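Local coordinates for protein Old Yellow Enzyme (Pichia, PDB 6AGZ) that probably catalyses, as an FMN-dependent flavoprotein of the Old Yellow Enzyme family, the asymmetric reduction of activated carbon-carbon double bonds in enone compounds, at residues S48-Y53 against V97-K102; K121-K124 against P129-A132; A175-G180 against E229-D234; Y192-F197 against A217-E222. All coordinates share one frame; numbering follows the deposited sequence.

How the interactions relate
From the N terminus, interaction 1 comes first: helix 47-57 meets helix 87-102, closing a loop that contains barrel strand 63-70. Interaction 2 follows in series, a short closure between helix 120-125 and strand 130-132 in the excursion between strand 106-112 and helix 158-179. Interaction 3 then joins helix 158-179 to helix 218-231, closing a loop that contains strand 183-187, and interaction 4 is nested inside that loop, using the start of the same helix 218-231. Two bridges connect them in space. V97 of interaction 1 touches A179 and G180 of interaction 3, and H101 touches G180; A132 of interaction 2 touches L193 and Q196 of interaction 4.

Interaction 1. Residues S48-Y53 against V97-K102; sequences SMLSYY and VEEVHK
L50 and E99 make the closest approach between 48-53 and 97-102, with L50 CD1 3.5 Å from E99 CB. The same methyl lies 3.8 Å from E99 CG, so the leucine tip rests on the aliphatic root of the glutamate, and the two side chains cross at about a right angle. With CG of L50 anti to the backbone N (chi1 -175°), the branch is carried toward 97-102, nearer than its CB direction suggests. A second, looser touch is made by Y53 CB and V100 CG2 at 4.0 Å. The same V100 methyl is 4.1 Å from Y53 O and therefore sits beside the tyrosine backbone and not over its ring. The CA atoms of Y53 and V100 are 6.7 Å apart. These are two neighbouring helices in the outer layer of the (beta/alpha)8 barrel; strand 63-70 separates them in sequence. No hydrogen bond joins the two segments themselves, but E99, bent at chi2 (70°), bonds through OE2 to S54 OG, one residue further along helix 47-57, and so ties the helices. The same oxygen is salt-bridged to K103 NZ, and the two partners help fix the carboxylate. The Y53 ring leads away from 97-102 to a hydrogen bond between its OH and E67 OE2 on strand 63-70, while Y52 CD2 lies 3.8 Å above the plane, over the ring centre. I96 touches both L50 and Y53, V100 also packs on I107 of strand 106-112, and the Y53 side chain is about 9 Å from the bound FMN.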
loop_
_atom_site.group_PDB
_atom_site.type_symbol
_atom_site.label_atom_id
_atom_site.label_comp_id
_atom_site.label_asym_id
_atom_site.label_seq_id
_atom_site.Cartn_x
_atom_site.Cartn_y
_atom_site.Cartn_z
ATOM N N SER A 48 22.681 34.120 -14.163
ATOM C CA SER A 48 23.053 32.783 -14.610
ATOM C C SER A 48 21.870 31.829 -14.516
ATOM O O SER A 48 21.620 31.038 -15.432
ATOM C CB SER A 48 24.227 32.264 -13.780
ATOM O OG SER A 48 25.347 33.127 -13.877
ATOM N N MET A 49 21.132 31.884 -13.404
ATOM C CA MET A 49 19.941 31.054 -13.266
ATOM C C MET A 49 18.879 31.445 -14.285
ATOM O O MET A 49 18.156 30.585 -14.801
ATOM C CB MET A 49 19.389 31.165 -11.846
ATOM C CG MET A 49 20.313 30.600 -10.780
ATOM S SD MET A 49 19.767 31.007 -9.113
ATOM C CE MET A 49 18.093 30.379 -9.146
ATOM N N LEU A 50 18.773 32.741 -14.590
ATOM C CA LEU A 50 17.784 33.196 -15.559
ATOM C C LEU A 50 18.064 32.618 -16.941
ATOM O O LEU A 50 17.156 32.101 -17.605
ATOM C CB LEU A 50 17.756 34.724 -15.602
ATOM C CG LEU A 50 16.691 35.372 -16.489
ATOM C CD1 LEU A 50 15.401 34.579 -16.453
ATOM C CD2 LEU A 50 16.439 36.806 -16.061
ATOM N N SER A 51 19.318 32.693 -17.394
ATOM C CA SER A 51 19.672 32.055 -18.658
ATOM C C SER A 51 19.507 30.542 -18.571
ATOM O O SER A 51 19.084 29.893 -19.538
ATOM C CB SER A 51 21.105 32.420 -19.044
ATOM O OG SER A 51 21.527 31.695 -20.185
ATOM N N TYR A 52 19.818 29.973 -17.406
ATOM C CA TYR A 52 19.748 28.530 -17.202
ATOM C C TYR A 52 18.336 28.005 -17.433
ATOM O O TYR A 52 18.133 27.040 -18.180
ATOM C CB TYR A 52 20.240 28.208 -15.789
ATOM C CG TYR A 52 20.091 26.777 -15.327
ATOM C CD1 TYR A 52 21.034 25.814 -15.662
ATOM C CD2 TYR A 52 19.033 26.400 -14.510
ATOM C CE1 TYR A 52 20.910 24.509 -15.221
ATOM C CE2 TYR A 52 18.901 25.100 -14.064
ATOM C CZ TYR A 52 19.843 24.159 -14.422
ATOM O OH TYR A 52 19.715 22.862 -13.978
ATOM N N TYR A 53 17.341 28.633 -16.804
ATOM C CA TYR A 53 15.958 28.226 -17.026
ATOM C C TYR A 53 15.431 28.702 -18.375
ATOM O O TYR A 53 14.527 28.073 -18.938
ATOM C CB TYR A 53 15.066 28.749 -15.901
ATOM C CG TYR A 53 15.289 28.059 -14.574
ATOM C CD1 TYR A 53 14.740 26.810 -14.319
ATOM C CD2 TYR A 53 16.048 28.657 -13.576
ATOM C CE1 TYR A 53 14.942 26.174 -13.108
ATOM C CE2 TYR A 53 16.254 28.030 -12.363
ATOM C CZ TYR A 53 15.699 26.789 -12.134
ATOM O OH TYR A 53 15.903 26.161 -10.926
ATOM N N VAL A 97 10.393 33.707 -13.885
ATOM C CA VAL A 97 9.103 33.190 -14.334
ATOM C C VAL A 97 8.659 33.890 -15.610
ATOM O O VAL A 97 8.181 33.249 -16.555
ATOM C CB VAL A 97 8.050 33.339 -13.221
ATOM C CG1 VAL A 97 6.681 32.922 -13.726
ATOM C CG2 VAL A 97 8.437 32.516 -12.019
ATOM N N GLU A 98 8.805 35.216 -15.656
ATOM C CA GLU A 98 8.387 35.964 -16.837
ATOM C C GLU A 98 9.174 35.538 -18.068
ATOM O O GLU A 98 8.617 35.450 -19.170
ATOM C CB GLU A 98 8.538 37.464 -16.589
ATOM C CG GLU A 98 7.551 38.018 -15.576
ATOM C CD GLU A 98 7.806 39.475 -15.250
ATOM O OE1 GLU A 98 8.852 40.008 -15.675
ATOM O OE2 GLU A 98 6.959 40.087 -14.567
ATOM N N GLU A 99 10.470 35.258 -17.904
ATOM C CA GLU A 99 11.248 34.783 -19.043
ATOM C C GLU A 99 10.826 33.376 -19.457
ATOM O O GLU A 99 10.719 33.085 -20.654
ATOM C CB GLU A 99 12.740 34.825 -18.723
ATOM C CG GLU A 99 13.622 34.134 -19.758
ATOM C CD GLU A 99 13.701 34.879 -21.080
ATOM O OE1 GLU A 99 13.149 35.995 -21.184
ATOM O OE2 GLU A 99 14.322 34.343 -22.023
ATOM N N VAL A 100 10.583 32.493 -18.485
ATOM C CA VAL A 100 10.151 31.133 -18.806
ATOM C C VAL A 100 8.835 31.157 -19.576
ATOM O O VAL A 100 8.653 30.415 -20.549
ATOM C CB VAL A 100 10.044 30.287 -17.522
ATOM C CG1 VAL A 100 9.275 29.001 -17.788
ATOM C CG2 VAL A 100 11.430 29.974 -16.979
ATOM N N HIS A 101 7.900 32.015 -19.161
ATOM C CA HIS A 101 6.614 32.098 -19.848
ATOM C C HIS A 101 6.754 32.757 -21.214
ATOM O O HIS A 101 6.057 32.378 -22.164
ATOM C CB HIS A 101 5.605 32.856 -18.987
ATOM C CG HIS A 101 5.087 32.066 -17.827
ATOM N ND1 HIS A 101 4.606 32.656 -16.678
ATOM C CD2 HIS A 101 4.967 30.729 -17.641
ATOM C CE1 HIS A 101 4.215 31.719 -15.834
ATOM N NE2 HIS A 101 4.423 30.541 -16.393
ATOM N N LYS A 102 7.634 33.755 -21.329
ATOM C CA LYS A 102 7.904 34.351 -22.634
ATOM C C LYS A 102 8.431 33.305 -23.607
ATOM O O LYS A 102 8.102 33.325 -24.798
ATOM C CB LYS A 102 8.898 35.504 -22.484
ATOM C CG LYS A 102 9.179 36.279 -23.761
ATOM C CD LYS A 102 10.260 37.324 -23.529
ATOM C CE LYS A 102 10.639 38.031 -24.819
ATOM N NZ LYS A 102 11.838 38.898 -24.646
#

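Interaction 2. Residues K121-K124 against P129-A132; sequences KLLK and PFLA
L123 and F130 supply the apolar part of this contact, L123 CD1 lying 3.8 Å from F130 CD1. The methyl comes to the ring obliquely, and the two side chains cross at about a right angle. On the leucine the path is set by CG lying opposite the carbonyl carbon (chi1 -78°), with CB already directed toward 129-132. The phenylalanine has CG opposite its own backbone N (chi1 -172°), which sends the ring toward the leucine; its turn about chi2 (44°) puts CD1 nearest. A second kind of contact is made by that same methyl with the main chain: L123 CD1 is 3.5 Å from P129 O, a van der Waals touch to a polar atom. The proline ring takes no part, since its CB points away, although P129 CA and L123 CA, 6.5 Å apart, are the nearest such pair. About 108 Å² is buried in total. Both segments belong to the excursion that the TIM barrel makes between strand 106-112 and helix 158-179, where 130-132 pairs in parallel with 153-155 in a small two-stranded sheet outside the barrel. No hydrogen bond crosses between the segments. P129 O, against which the methyl rests, accepts from Q74 NE2, so this carbonyl has a polar partner as well as the apolar one. Backbone bonds join F130 with Q154 and A132 with M156, and F130 also packs on V153. On the helix, K124 NZ bonds to G150 O, while L123 also touches A118 and N151.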
loop_
_atom_site.group_PDB
_atom_site.type_symbol
_atom_site.label_atom_id
_atom_site.label_comp_id
_atom_site.label_asym_id
_atom_site.label_seq_id
_atom_site.Cartn_x
_atom_site.Cartn_y
_atom_site.Cartn_z
ATOM N N LYS A 121 25.929 25.372 11.263
ATOM C CA LYS A 121 26.790 26.541 11.409
ATOM C C LYS A 121 26.196 27.752 10.700
ATOM O O LYS A 121 26.167 28.856 11.254
ATOM C CB LYS A 121 28.187 26.225 10.874
ATOM C CG LYS A 121 29.146 27.406 10.843
ATOM C CD LYS A 121 30.480 26.995 10.233
ATOM C CE LYS A 121 31.390 28.191 9.999
ATOM N NZ LYS A 121 31.873 28.804 11.268
ATOM N N LEU A 122 25.715 27.561 9.470
ATOM C CA LEU A 122 25.110 28.660 8.723
ATOM C C LEU A 122 23.856 29.173 9.423
ATOM O O LEU A 122 23.663 30.387 9.576
ATOM C CB LEU A 122 24.796 28.199 7.299
ATOM C CG LEU A 122 24.264 29.225 6.299
ATOM C CD1 LEU A 122 25.251 30.366 6.121
ATOM C CD2 LEU A 122 23.983 28.550 4.969
ATOM N N LEU A 123 22.987 28.252 9.857
ATOM C CA LEU A 123 21.809 28.630 10.633
ATOM C C LEU A 123 22.200 29.445 11.859
ATOM O O LEU A 123 21.584 30.475 12.159
ATOM C CB LEU A 123 21.035 27.380 11.057
ATOM C CG LEU A 123 20.148 26.670 10.034
ATOM C CD1 LEU A 123 19.557 25.410 10.648
ATOM C CD2 LEU A 123 19.046 27.595 9.546
ATOM N N LYS A 124 23.223 28.987 12.584
ATOM C CA LYS A 124 23.696 29.716 13.758
ATOM C C LYS A 124 24.143 31.124 13.387
ATOM O O LYS A 124 23.780 32.100 14.055
ATOM C CB LYS A 124 24.838 28.946 14.421
ATOM C CG LYS A 124 25.520 29.699 15.550
ATOM C CD LYS A 124 25.134 29.131 16.903
ATOM C CE LYS A 124 25.950 29.762 18.019
ATOM N NZ LYS A 124 25.559 29.238 19.356
ATOM N N PRO A 129 17.755 28.446 15.083
ATOM C CA PRO A 129 17.968 27.128 15.685
ATOM C C PRO A 129 17.954 26.022 14.636
ATOM O O PRO A 129 17.674 26.235 13.456
ATOM C CB PRO A 129 16.788 26.988 16.652
ATOM C CG PRO A 129 15.724 27.848 16.061
ATOM C CD PRO A 129 16.439 29.010 15.431
ATOM N N PHE A 130 18.265 24.817 15.106
ATOM C CA PHE A 130 18.385 23.620 14.278
ATOM C C PHE A 130 17.246 22.686 14.670
ATOM O O PHE A 130 17.287 22.064 15.737
ATOM C CB PHE A 130 19.757 22.982 14.488
ATOM C CG PHE A 130 20.069 21.856 13.549
ATOM C CD1 PHE A 130 19.778 21.950 12.197
ATOM C CD2 PHE A 130 20.695 20.713 14.017
ATOM C CE1 PHE A 130 20.084 20.911 11.338
ATOM C CE2 PHE A 130 21.003 19.674 13.164
ATOM C CZ PHE A 130 20.700 19.773 11.823
ATOM N N LEU A 131 16.229 22.595 13.818
ATOM C CA LEU A 131 14.944 22.025 14.198
ATOM C C LEU A 131 14.675 20.705 13.486
ATOM O O LEU A 131 15.213 20.422 12.412
ATOM C CB LEU A 131 13.813 23.016 13.902
ATOM C CG LEU A 131 13.991 24.394 14.546
ATOM C CD1 LEU A 131 12.829 25.312 14.202
ATOM C CD2 LEU A 131 14.154 24.265 16.054
ATOM N N ALA A 132 13.811 19.908 14.104
ATOM C CA ALA A 132 13.435 18.585 13.623
ATOM C C ALA A 132 12.199 18.134 14.403
ATOM O O ALA A 132 11.883 18.717 15.446
ATOM C CB ALA A 132 14.584 17.577 13.802
#

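Interaction 3. Residues A175-G180 against E229-D234; sequences AIQKAG and EAVGAD
The C-terminal turns of two successive outer helices of the (beta/alpha)8 barrel, 158-179 and 218-231, meet here. I176 and V231 have the nearest CA atoms, 7.0 Å apart, and their side chains cross at about a right angle. V231 CG1 lies 3.9 Å from both I176 CB and I176 CG1, so one methyl settles against the root and the longer branch of the isoleucine; V231 CB is 4.0 Å from I176 CG1 and 4.1 Å from I176 CG2. The valine presents CG1 with that branch opposite its carbonyl carbon (chi1 -59°). At the exposed margin Q177, extended beyond CG, slants across V231. Its NE2 approaches A230 O at 3.7 Å, too far to be a hydrogen bond, and V231 CG1 at 4.2 Å, while OE1 is hydrogen-bonded to K173 NZ in its own helix. Each helix is followed by a glycine with positive phi, G180 (88°) and G232 (95°), and 175-179 includes a wider pi-type turn. The chain leads on, through a 3-10 segment at 233-234 in the second case, to strands 183-187 and 236-240, adjacent in the barrel; I176 also touches H235 just before the second, and A175 touches F181 in the link to the first.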
loop_
_atom_site.group_PDB
_atom_site.type_symbol
_atom_site.label_atom_id
_atom_site.label_comp_id
_atom_site.label_asym_id
_atom_site.label_seq_id
_atom_site.Cartn_x
_atom_site.Cartn_y
_atom_site.Cartn_z
ATOM N N ALA A 175 5.097 32.847 -4.261
ATOM C CA ALA A 175 5.403 32.151 -5.505
ATOM C C ALA A 175 4.276 32.308 -6.519
ATOM O O ALA A 175 4.497 32.750 -7.653
ATOM C CB ALA A 175 5.674 30.672 -5.222
ATOM N N ILE A 176 3.051 31.956 -6.123
ATOM C CA ILE A 176 1.941 31.919 -7.072
ATOM C C ILE A 176 1.509 33.329 -7.455
ATOM O O ILE A 176 1.432 33.671 -8.641
ATOM C CB ILE A 176 0.767 31.111 -6.489
ATOM C CG1 ILE A 176 1.183 29.655 -6.267
ATOM C CG2 ILE A 176 -0.444 31.194 -7.407
ATOM C CD1 ILE A 176 1.629 28.953 -7.529
ATOM N N GLN A 177 1.215 34.165 -6.462
ATOM C CA GLN A 177 0.551 35.437 -6.717
ATOM C C GLN A 177 1.521 36.560 -7.069
ATOM O O GLN A 177 1.220 37.379 -7.944
ATOM C CB GLN A 177 -0.292 35.829 -5.501
ATOM C CG GLN A 177 -1.427 34.854 -5.223
ATOM C CD GLN A 177 -1.995 34.994 -3.825
ATOM O OE1 GLN A 177 -1.516 35.796 -3.024
ATOM N NE2 GLN A 177 -3.023 34.207 -3.525
ATOM N N LYS A 178 2.678 36.622 -6.412
ATOM C CA LYS A 178 3.627 37.694 -6.688
ATOM C C LYS A 178 4.584 37.339 -7.823
ATOM O O LYS A 178 4.743 38.120 -8.766
ATOM C CB LYS A 178 4.411 38.044 -5.418
ATOM C CG LYS A 178 3.550 38.652 -4.320
ATOM C CD LYS A 178 4.397 39.281 -3.224
ATOM C CE LYS A 178 3.522 39.950 -2.174
ATOM N NZ LYS A 178 4.326 40.678 -1.153
ATOM N N ALA A 179 5.219 36.167 -7.752
ATOM C CA ALA A 179 6.172 35.771 -8.782
ATOM C C ALA A 179 5.499 35.194 -10.021
ATOM O O ALA A 179 6.092 35.233 -11.104
ATOM C CB ALA A 179 7.168 34.756 -8.218
ATOM N N GLY A 180 4.284 34.669 -9.892
ATOM C CA GLY A 180 3.551 34.178 -11.042
ATOM C C GLY A 180 3.802 32.738 -11.427
ATOM O O GLY A 180 3.469 32.354 -12.555
ATOM N N GLU A 229 -6.030 26.262 0.429
ATOM C CA GLU A 229 -6.907 27.386 0.741
ATOM C C GLU A 229 -6.299 28.706 0.285
ATOM O O GLU A 229 -7.029 29.627 -0.101
ATOM C CB GLU A 229 -7.206 27.417 2.241
ATOM C CG GLU A 229 -7.958 28.655 2.707
ATOM C CD GLU A 229 -8.499 28.515 4.116
ATOM O OE1 GLU A 229 -9.738 28.490 4.275
ATOM O OE2 GLU A 229 -7.688 28.425 5.062
ATOM N N ALA A 230 -4.968 28.811 0.292
ATOM C CA ALA A 230 -4.326 30.068 -0.078
ATOM C C ALA A 230 -4.374 30.301 -1.585
ATOM O O ALA A 230 -4.803 31.368 -2.042
ATOM C CB ALA A 230 -2.882 30.083 0.423
ATOM N N VAL A 231 -3.941 29.320 -2.375
ATOM C CA VAL A 231 -3.718 29.522 -3.802
ATOM C C VAL A 231 -4.561 28.614 -4.686
ATOM O O VAL A 231 -4.528 28.777 -5.915
ATOM C CB VAL A 231 -2.226 29.360 -4.166
ATOM C CG1 VAL A 231 -1.377 30.350 -3.383
ATOM C CG2 VAL A 231 -1.769 27.933 -3.906
ATOM N N GLY A 232 -5.310 27.668 -4.127
ATOM C CA GLY A 232 -6.099 26.773 -4.952
ATOM C C GLY A 232 -5.394 25.464 -5.249
ATOM O O GLY A 232 -4.177 25.441 -5.447
ATOM N N ALA A 233 -6.156 24.367 -5.289
ATOM C CA ALA A 233 -5.553 23.042 -5.407
ATOM C C ALA A 233 -4.817 22.869 -6.731
ATOM O O ALA A 233 -3.774 22.206 -6.785
ATOM C CB ALA A 233 -6.623 21.964 -5.247
ATOM N N ASP A 234 -5.337 23.457 -7.810
ATOM C CA ASP A 234 -4.701 23.299 -9.115
ATOM C C ASP A 234 -3.373 24.037 -9.229
ATOM O O ASP A 234 -2.716 23.929 -10.271
ATOM C CB ASP A 234 -5.651 23.756 -10.225
ATOM C CG ASP A 234 -6.495 24.944 -9.820
ATOM O OD1 ASP A 234 -6.050 25.732 -8.960
ATOM O OD2 ASP A 234 -7.612 25.088 -10.360
#

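Interaction 4. Residues Y192-F197 against A217-E222; sequences YLLDQF and ARLLLE
L219 directs its CD1 methyl onto the face of the F197 ring, 3.4 Å from the centroid and 10° off the ring normal, a well-centred CH-pi contact. The methyl lies within 3.9 Å of all six ring carbons, nearer F197 CZ (3.4 Å) than F197 CG (3.9 Å), and the two side chains run at a slant to one another. The other branch of L219 turns to L194, with CD2 of each 3.5 Å apart. L194 is likewise divided: its CD1 meets L220 CD1 at 3.9 Å, so its fork touches two consecutive leucines, crossing each at about a right angle. It is swung there with CG opposite its carbonyl carbon (chi1 -49°). All four residues are buried, and no hydrogen bond crosses the contact. The axes of 193-197 and 218-222 pass 9.1 Å apart at 133°, a steep crossing about midway between perpendicular and antiparallel. V186 of strand 183-187 touches both L194 and L220, and I161 of helix 158-179 packs on L219. Such apolar docking belongs to a beta-alpha unit of the TIM barrel in which a short extra helix, 193-198, follows strand 183-187 and folds back on the start of the main helix, 218-231.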
loop_
_atom_site.group_PDB
_atom_site.type_symbol
_atom_site.label_atom_id
_atom_site.label_comp_id
_atom_site.label_asym_id
_atom_site.label_seq_id
_atom_site.Cartn_x
_atom_site.Cartn_y
_atom_site.Cartn_z
ATOM N N TYR A 192 14.043 15.332 4.318
ATOM C CA TYR A 192 13.951 16.708 4.783
ATOM C C TYR A 192 12.774 16.808 5.757
ATOM O O TYR A 192 12.157 15.799 6.110
ATOM C CB TYR A 192 13.873 17.656 3.587
ATOM C CG TYR A 192 15.112 17.579 2.712
ATOM C CD1 TYR A 192 15.098 16.882 1.509
ATOM C CD2 TYR A 192 16.304 18.176 3.107
ATOM C CE1 TYR A 192 16.231 16.799 0.715
ATOM C CE2 TYR A 192 17.442 18.097 2.321
ATOM C CZ TYR A 192 17.399 17.408 1.127
ATOM O OH TYR A 192 18.527 17.327 0.341
ATOM N N LEU A 193 12.447 18.029 6.199
ATOM C CA LEU A 193 11.630 18.212 7.402
ATOM C C LEU A 193 10.331 17.412 7.357
ATOM O O LEU A 193 10.031 16.640 8.277
ATOM C CB LEU A 193 11.321 19.695 7.612
ATOM C CG LEU A 193 10.544 19.938 8.912
ATOM C CD1 LEU A 193 11.461 19.826 10.124
ATOM C CD2 LEU A 193 9.815 21.271 8.904
ATOM N N LEU A 194 9.539 17.594 6.300
ATOM C CA LEU A 194 8.240 16.929 6.242
ATOM C C LEU A 194 8.400 15.415 6.211
ATOM O O LEU A 194 7.665 14.688 6.894
ATOM C CB LEU A 194 7.455 17.416 5.027
ATOM C CG LEU A 194 7.384 18.933 4.852
ATOM C CD1 LEU A 194 6.313 19.262 3.853
ATOM C CD2 LEU A 194 7.115 19.647 6.164
ATOM N N ASP A 195 9.363 14.921 5.428
ATOM C CA ASP A 195 9.669 13.496 5.450
ATOM C C ASP A 195 10.076 13.054 6.850
ATOM O O ASP A 195 9.660 11.987 7.316
ATOM C CB ASP A 195 10.769 13.180 4.437
ATOM C CG ASP A 195 10.829 11.707 4.085
ATOM O OD1 ASP A 195 9.761 11.061 4.047
ATOM O OD2 ASP A 195 11.944 11.195 3.847
ATOM N N GLN A 196 10.880 13.870 7.540
ATOM C CA GLN A 196 11.252 13.560 8.918
ATOM C C GLN A 196 10.021 13.390 9.798
ATOM O O GLN A 196 9.986 12.510 10.666
ATOM C CB GLN A 196 12.161 14.652 9.481
ATOM C CG GLN A 196 13.482 14.806 8.755
ATOM C CD GLN A 196 14.141 16.143 9.029
ATOM O OE1 GLN A 196 13.930 16.750 10.079
ATOM N NE2 GLN A 196 14.939 16.614 8.078
ATOM N N PHE A 197 8.999 14.226 9.594
ATOM C CA PHE A 197 7.753 14.027 10.326
ATOM C C PHE A 197 7.047 12.749 9.893
ATOM O O PHE A 197 6.368 12.112 10.706
ATOM C CB PHE A 197 6.831 15.234 10.151
ATOM C CG PHE A 197 7.054 16.314 11.168
ATOM C CD1 PHE A 197 8.046 17.265 10.984
ATOM C CD2 PHE A 197 6.283 16.372 12.317
ATOM C CE1 PHE A 197 8.258 18.256 11.924
ATOM C CE2 PHE A 197 6.489 17.360 13.261
ATOM C CZ PHE A 197 7.481 18.303 13.064
ATOM N N ALA A 217 1.702 11.850 9.334
ATOM C CA ALA A 217 1.334 12.535 8.105
ATOM C C ALA A 217 0.604 13.846 8.355
ATOM O O ALA A 217 0.268 14.544 7.391
ATOM C CB ALA A 217 0.459 11.626 7.235
ATOM N N ARG A 218 0.363 14.201 9.619
ATOM C CA ARG A 218 -0.522 15.320 9.924
ATOM C C ARG A 218 0.064 16.646 9.454
ATOM O O ARG A 218 -0.642 17.463 8.854
ATOM C CB ARG A 218 -0.818 15.366 11.423
ATOM C CG ARG A 218 -1.812 16.449 11.804
ATOM C CD ARG A 218 -2.238 16.334 13.256
ATOM N NE ARG A 218 -2.567 14.960 13.620
ATOM C CZ ARG A 218 -3.718 14.362 13.329
ATOM N NH1 ARG A 218 -4.658 15.017 12.662
ATOM N NH2 ARG A 218 -3.928 13.108 13.705
ATOM N N LEU A 219 1.349 16.887 9.727
ATOM C CA LEU A 219 1.948 18.169 9.362
ATOM C C LEU A 219 1.878 18.395 7.858
ATOM O O LEU A 219 1.496 19.479 7.398
ATOM C CB LEU A 219 3.395 18.239 9.856
ATOM C CG LEU A 219 4.025 19.638 9.927
ATOM C CD1 LEU A 219 5.129 19.678 10.964
ATOM C CD2 LEU A 219 4.570 20.095 8.585
ATOM N N LEU A 220 2.251 17.381 7.073
ATOM C CA LEU A 220 2.180 17.497 5.621
ATOM C C LEU A 220 0.770 17.853 5.168
ATOM O O LEU A 220 0.578 18.787 4.382
ATOM C CB LEU A 220 2.641 16.197 4.962
ATOM C CG LEU A 220 2.407 16.131 3.449
ATOM C CD1 LEU A 220 3.241 17.179 2.724
ATOM C CD2 LEU A 220 2.698 14.739 2.908
ATOM N N LEU A 221 -0.233 17.125 5.664
ATOM C CA LEU A 221 -1.604 17.348 5.215
ATOM C C LEU A 221 -2.121 18.718 5.639
ATOM O O LEU A 221 -2.887 19.350 4.905
ATOM C CB LEU A 221 -2.516 16.240 5.741
ATOM C CG LEU A 221 -2.279 14.853 5.143
ATOM C CD1 LEU A 221 -3.244 13.841 5.738
ATOM C CD2 LEU A 221 -2.408 14.898 3.628
ATOM N N GLU A 222 -1.720 19.191 6.821
ATOM C CA GLU A 222 -2.139 20.519 7.260
ATOM C C GLU A 222 -1.510 21.606 6.396
ATOM O O GLU A 222 -2.187 22.569 6.006
ATOM C CB GLU A 222 -1.787 20.721 8.735
ATOM C CG GLU A 222 -2.605 19.851 9.683
ATOM C CD GLU A 222 -2.271 20.087 11.145
ATOM O OE1 GLU A 222 -1.209 20.677 11.432
ATOM O OE2 GLU A 222 -3.073 19.678 12.011
#